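Local coordinates for aspartokinase (Synechocystis, PDB 3L76), which probably phosphorylates the beta-carboxyl group of aspartate with ATP, opening the route to lysine and threonine, and binds both these amino acids in its ACT domains, at residues R120-L125 with K129-A134. Numbering follows the deposited sequence.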
loop_
_atom_site.group_PDB
_atom_site.type_symbol
_atom_site.label_atom_id
_atom_site.label_comp_id
_atom_site.label_asym_id
_atom_site.label_seq_id
_atom_site.Cartn_x
_atom_site.Cartn_y
_atom_site.Cartn_z
ATOM N N ARG A 120 -13.264 -15.649 10.107
ATOM C CA ARG A 120 -14.610 -15.176 10.466
ATOM C C ARG A 120 -14.642 -14.092 11.580
ATOM O O ARG A 120 -15.413 -14.171 12.549
ATOM C CB ARG A 120 -15.485 -16.351 10.884
ATOM C CG ARG A 120 -15.261 -16.818 12.332
ATOM C CD ARG A 120 -13.863 -17.381 12.590
ATOM N NE ARG A 120 -12.820 -16.361 12.595
ATOM C CZ ARG A 120 -12.588 -15.518 13.599
ATOM N NH1 ARG A 120 -13.336 -15.561 14.696
ATOM N NH2 ARG A 120 -11.607 -14.625 13.506
ATOM N N LEU A 121 -13.804 -13.071 11.456
ATOM C CA LEU A 121 -14.018 -11.889 12.274
ATOM C C LEU A 121 -15.080 -11.096 11.544
ATOM O O LEU A 121 -15.586 -10.105 12.057
ATOM C CB LEU A 121 -12.749 -11.048 12.424
ATOM C CG LEU A 121 -12.399 -10.352 13.761
ATOM C CD1 LEU A 121 -11.622 -9.033 13.612
ATOM C CD2 LEU A 121 -13.494 -10.260 14.849
ATOM N N GLU A 122 -15.417 -11.536 10.335
ATOM C CA GLU A 122 -16.484 -10.897 9.576
ATOM C C GLU A 122 -17.802 -11.633 9.720
ATOM O O GLU A 122 -18.854 -11.074 9.423
ATOM C CB GLU A 122 -16.129 -10.782 8.106
ATOM C CG GLU A 122 -16.050 -12.096 7.405
ATOM C CD GLU A 122 -14.667 -12.357 6.922
ATOM O OE1 GLU A 122 -14.499 -12.518 5.700
ATOM O OE2 GLU A 122 -13.749 -12.371 7.767
ATOM N N HIS A 123 -17.750 -12.888 10.149
ATOM C CA HIS A 123 -18.959 -13.534 10.634
ATOM C C HIS A 123 -19.504 -12.642 11.761
ATOM O O HIS A 123 -20.709 -12.421 11.876
ATOM C CB HIS A 123 -18.659 -14.943 11.151
ATOM C CG HIS A 123 -19.241 -16.036 10.312
ATOM N ND1 HIS A 123 -18.468 -17.007 9.712
ATOM C CD2 HIS A 123 -20.523 -16.317 9.975
ATOM C CE1 HIS A 123 -19.247 -17.838 9.042
ATOM N NE2 HIS A 123 -20.498 -17.441 9.184
ATOM N N HIS A 124 -18.600 -12.111 12.580
ATOM C CA HIS A 124 -18.960 -11.151 13.621
ATOM C C HIS A 124 -19.460 -9.808 13.070
ATOM O O HIS A 124 -20.590 -9.395 13.340
ATOM C CB HIS A 124 -17.780 -10.927 14.570
ATOM C CG HIS A 124 -17.901 -9.689 15.401
ATOM N ND1 HIS A 124 -16.940 -8.701 15.410
ATOM C CD2 HIS A 124 -18.880 -9.271 16.240
ATOM C CE1 HIS A 124 -17.317 -7.730 16.223
ATOM N NE2 HIS A 124 -18.492 -8.049 16.737
ATOM N N LEU A 125 -18.621 -9.125 12.299
ATOM C CA LEU A 125 -18.994 -7.818 11.747
ATOM C C LEU A 125 -20.204 -7.941 10.816
ATOM O O LEU A 125 -20.761 -6.942 10.359
ATOM C CB LEU A 125 -17.788 -7.130 11.068
ATOM C CG LEU A 125 -16.664 -6.858 12.094
ATOM C CD1 LEU A 125 -15.277 -6.834 11.501
ATOM C CD2 LEU A 125 -16.914 -5.589 12.880
ATOM N N LYS A 129 -23.243 -4.696 9.247
ATOM C CA LYS A 129 -22.303 -4.137 8.279
ATOM C C LYS A 129 -22.103 -4.980 7.012
ATOM O O LYS A 129 -22.132 -6.213 7.055
ATOM C CB LYS A 129 -20.952 -3.912 8.964
ATOM C CG LYS A 129 -21.005 -2.934 10.130
ATOM C CD LYS A 129 -19.955 -3.262 11.185
ATOM C CE LYS A 129 -19.780 -2.120 12.169
ATOM N NZ LYS A 129 -19.003 -1.008 11.560
ATOM N N VAL A 130 -21.906 -4.319 5.874
ATOM C CA VAL A 130 -21.370 -5.042 4.737
ATOM C C VAL A 130 -19.869 -5.080 4.910
ATOM O O VAL A 130 -19.231 -4.042 5.093
ATOM C CB VAL A 130 -21.777 -4.497 3.328
ATOM C CG1 VAL A 130 -22.972 -3.574 3.348
ATOM C CG2 VAL A 130 -20.588 -4.053 2.472
ATOM N N VAL A 131 -19.303 -6.280 4.915
ATOM C CA VAL A 131 -17.865 -6.359 5.050
ATOM C C VAL A 131 -17.162 -6.392 3.709
ATOM O O VAL A 131 -17.421 -7.231 2.854
ATOM C CB VAL A 131 -17.354 -7.401 6.095
ATOM C CG1 VAL A 131 -18.470 -8.148 6.821
ATOM C CG2 VAL A 131 -16.174 -8.213 5.615
ATOM N N VAL A 132 -16.302 -5.406 3.531
ATOM C CA VAL A 132 -15.582 -5.211 2.300
ATOM C C VAL A 132 -14.156 -5.619 2.585
ATOM O O VAL A 132 -13.533 -5.089 3.508
ATOM C CB VAL A 132 -15.625 -3.750 1.903
ATOM C CG1 VAL A 132 -14.771 -3.496 0.671
ATOM C CG2 VAL A 132 -17.077 -3.318 1.698
ATOM N N VAL A 133 -13.643 -6.578 1.814
ATOM C CA VAL A 133 -12.355 -7.165 2.162
ATOM C C VAL A 133 -11.288 -7.043 1.105
ATOM O O VAL A 133 -11.567 -6.887 -0.081
ATOM C CB VAL A 133 -12.406 -8.661 2.663
ATOM C CG1 VAL A 133 -13.658 -9.028 3.436
ATOM C CG2 VAL A 133 -11.955 -9.661 1.626
ATOM N N ALA A 134 -10.050 -7.115 1.573
ATOM C CA ALA A 134 -8.886 -7.060 0.711
ATOM C C ALA A 134 -7.653 -7.531 1.472
ATOM O O ALA A 134 -7.340 -7.039 2.565
ATOM C CB ALA A 134 -8.683 -5.655 0.182
#
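Van der Waals packing joins Glu122, which faces the strand from the short, weakly bonded helix 121-125, and Leu125, which meets it from the helix flank, to Val131 of the strand that follows; no hydrogen bond links the two segments. The methylene of Glu122 does the touching: its CB sits over both methyls of Val131, 3.6 Å from CG2. With CG between the backbone N and the carbonyl carbon (chi1 67°) and a bend at chi2, the chain carries its carboxylate along the strand to Val133, where OE1 lies 4.2 Å from CG1. Leu125 adds a looser apolar contact, CB to Val131 CG1 at 4.4 Å.

The helix and strand segments run roughly antiparallel, their directions 147° apart, as a short connection delivers the chain into strand 130-138. This is an inner strand of the amino acid kinase domain's sheet, paired in parallel with 35-40 and 92-96. Val131 and Val133 face the helix, whereas Val130 and Val132 pack on helix 63-87 across the sheet.

At the turn end the contact passes to Lys129. Its CB lies 3.3 Å from the carbonyl O of Leu125, and farther along the aliphatic chain CD approaches Leu125 CD2 at 4.2 Å, the two side chains crossing at a slant. Ile93 and Leu95 of strand 92-96 also pack against Leu125.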